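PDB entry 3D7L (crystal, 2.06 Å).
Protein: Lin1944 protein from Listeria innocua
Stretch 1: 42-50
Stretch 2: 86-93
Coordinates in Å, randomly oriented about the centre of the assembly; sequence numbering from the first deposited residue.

Stretch 1 42-50: DITNIDSIK
Stretch 2 86-93: ISSKLGGQ

Ile 43, Thr 44 and Gly 92 account for most of the 246 Å² buried between a turn preceding one helix and the flank of another in the same chain. Residues 42-45 form a type I beta turn, closed by Asn 45 N to Asp 42 O at 3.0 Å, with phi/psi of -71/-15 at Ile 43 and -78/-7 at Thr 44. Asp 42 (chi1 t) braces it: its OD1 accepts from Thr 44 N at 2.9 Å and from Thr 44 OG1 at 2.7 Å. Asn 45 (-120/115, chi1 t) then caps the helix beginning at Ile 46, its OD1 accepting from Ser 48 N at 2.9 Å, while Asp 42 N donates to Ser 48 OG at 2.8 Å.

Residues 86-93 are helical, with a wider pi-type turn at 86-90, closed by the hydrogen bond from Gly 91 N to Ile 86 O at 2.7 Å. The register places the CA of Ile 43 4.8 Å from that of Gly 92, and the CA of Thr 44 5.3 Å from that of Ser 87.

The CA-to-CB bond of Ile 43 points toward the helix, and its p, t rotamer brings CD1 to 3.6 Å from Ser 88 O and 3.7 Å from Ser 88 OG. Gly 92 permits this close approach: an ideal CB there would point toward the turn and lie 2.8 Å from Ile 43 CD1, and it would also clash with Ser 88 O. The bare CA instead makes a CA-H...O contact, Gly 92 CA to Ile 43 O at 3.4 Å.

The CA-to-CB bond of Thr 44 (chi1 p) runs sideways. With its hydroxyl engaged by Asp 42, its CG2 packs 3.7 Å from Ser 87 OG (Ser 87 chi1 p) and 4.1 Å from Ser 88 CB (Ser 88 chi1 t). No conventional hydrogen bond crosses the interface; the contacts found are van der Waals packing and the one CA-H...O approach.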

# COMPACT_ATOMS: atom_id res chain seq x y z
N ASP D 42 14.22 14.31 -7.73
CA ASP D 42 14.32 13.42 -6.57
C ASP D 42 12.89 13.22 -6.10
O ASP D 42 12.29 14.14 -5.50
CB ASP D 42 15.16 14.05 -5.45
CG ASP D 42 15.26 13.15 -4.23
OD1 ASP D 42 14.52 12.14 -4.15
OD2 ASP D 42 16.06 13.45 -3.32
N ILE D 43 12.34 12.02 -6.37
CA ILE D 43 10.94 11.74 -6.09
C ILE D 43 10.68 11.62 -4.60
O ILE D 43 9.50 11.61 -4.19
CB ILE D 43 10.41 10.45 -6.80
CG1 ILE D 43 11.04 9.18 -6.20
CG2 ILE D 43 10.55 10.56 -8.34
CD1 ILE D 43 10.52 7.83 -6.76
N THR D 44 11.73 11.47 -3.79
CA THR D 44 11.58 11.48 -2.32
C THR D 44 11.42 12.90 -1.75
O THR D 44 11.14 13.08 -0.56
CB THR D 44 12.72 10.78 -1.56
OG1 THR D 44 13.86 11.64 -1.53
CG2 THR D 44 13.09 9.43 -2.18
N ASN D 45 11.60 13.91 -2.61
CA ASN D 45 11.54 15.28 -2.19
C ASN D 45 10.42 16.04 -2.93
O ASN D 45 10.46 16.19 -4.15
CB ASN D 45 12.93 15.90 -2.40
CG ASN D 45 13.03 17.33 -1.94
OD1 ASN D 45 12.42 18.24 -2.53
ND2 ASN D 45 13.83 17.56 -0.90
N ILE D 46 9.41 16.47 -2.16
CA ILE D 46 8.23 17.20 -2.65
C ILE D 46 8.56 18.45 -3.49
O ILE D 46 8.05 18.60 -4.61
CB ILE D 46 7.33 17.60 -1.45
CG1 ILE D 46 6.73 16.35 -0.79
CG2 ILE D 46 6.20 18.53 -1.86
CD1 ILE D 46 6.41 16.56 0.70
N ASP D 47 9.42 19.34 -2.97
CA ASP D 47 9.76 20.55 -3.73
C ASP D 47 10.45 20.22 -5.05
O ASP D 47 10.19 20.87 -6.05
CB ASP D 47 10.60 21.52 -2.92
CG ASP D 47 9.82 22.08 -1.75
OD1 ASP D 47 9.19 23.15 -1.91
OD2 ASP D 47 9.81 21.42 -0.69
N SER D 48 11.30 19.20 -5.04
CA SER D 48 11.94 18.69 -6.25
C SER D 48 10.92 18.21 -7.30
O SER D 48 11.06 18.49 -8.50
CB SER D 48 12.91 17.57 -5.87
OG SER D 48 13.43 16.92 -7.01
N ILE D 49 9.89 17.48 -6.88
CA ILE D 49 8.85 17.08 -7.83
C ILE D 49 8.14 18.32 -8.41
O ILE D 49 7.89 18.41 -9.62
CB ILE D 49 7.81 16.11 -7.20
CG1 ILE D 49 8.44 14.75 -6.89
CG2 ILE D 49 6.62 15.92 -8.12
CD1 ILE D 49 7.76 14.02 -5.78
N LYS D 50 7.80 19.26 -7.54
CA LYS D 50 7.12 20.47 -7.99
C LYS D 50 7.97 21.25 -8.98
O LYS D 50 7.44 21.73 -10.00
CB LYS D 50 6.73 21.36 -6.83
CG LYS D 50 6.01 20.59 -5.77
CD LYS D 50 4.90 21.37 -5.15
CE LYS D 50 5.34 22.12 -3.93
NZ LYS D 50 4.35 21.87 -2.83
N ILE D 86 8.74 3.61 1.75
CA ILE D 86 7.63 4.54 1.93
C ILE D 86 7.85 5.87 1.23
O ILE D 86 6.92 6.41 0.63
CB ILE D 86 7.25 4.73 3.41
CG1 ILE D 86 6.64 3.42 3.96
CG2 ILE D 86 6.26 5.88 3.58
CD1 ILE D 86 6.30 3.44 5.44
N SER D 87 9.09 6.38 1.25
CA SER D 87 9.36 7.67 0.61
C SER D 87 9.56 7.57 -0.90
O SER D 87 9.43 8.57 -1.60
CB SER D 87 10.55 8.42 1.26
OG SER D 87 11.78 7.83 0.86
N SER D 88 9.86 6.37 -1.40
CA SER D 88 10.28 6.21 -2.80
C SER D 88 9.28 5.45 -3.71
O SER D 88 8.43 6.08 -4.34
CB SER D 88 11.69 5.61 -2.88
OG SER D 88 12.17 5.63 -4.22
N LYS D 89 9.38 4.12 -3.78
CA LYS D 89 8.47 3.34 -4.62
C LYS D 89 7.02 3.62 -4.25
O LYS D 89 6.17 3.68 -5.14
CB LYS D 89 8.76 1.84 -4.53
CG LYS D 89 7.85 0.93 -5.39
CD LYS D 89 8.21 1.01 -6.86
CE LYS D 89 7.38 0.06 -7.72
NZ LYS D 89 7.73 -1.34 -7.47
N LEU D 90 6.74 3.79 -2.96
CA LEU D 90 5.37 4.05 -2.49
C LEU D 90 5.00 5.53 -2.61
O LEU D 90 4.24 5.92 -3.50
CB LEU D 90 5.17 3.56 -1.05
CG LEU D 90 3.72 3.46 -0.52
CD1 LEU D 90 3.66 2.48 0.66
CD2 LEU D 90 3.12 4.80 -0.14
N GLY D 91 5.58 6.35 -1.72
CA GLY D 91 5.19 7.75 -1.55
C GLY D 91 5.67 8.61 -2.69
O GLY D 91 5.02 9.57 -3.03
N GLY D 92 6.84 8.27 -3.25
CA GLY D 92 7.39 8.98 -4.38
C GLY D 92 6.50 8.88 -5.60
O GLY D 92 6.17 9.91 -6.19
N GLN D 93 6.05 7.66 -5.95
CA GLN D 93 5.15 7.50 -7.11
C GLN D 93 3.78 8.15 -6.88
O GLN D 93 3.19 8.74 -7.79
CB GLN D 93 4.97 6.04 -7.48
CG GLN D 93 6.19 5.35 -8.03
CD GLN D 93 5.79 4.07 -8.78
OE1 GLN D 93 5.66 4.08 -10.00
NE2 GLN D 93 5.57 2.97 -8.03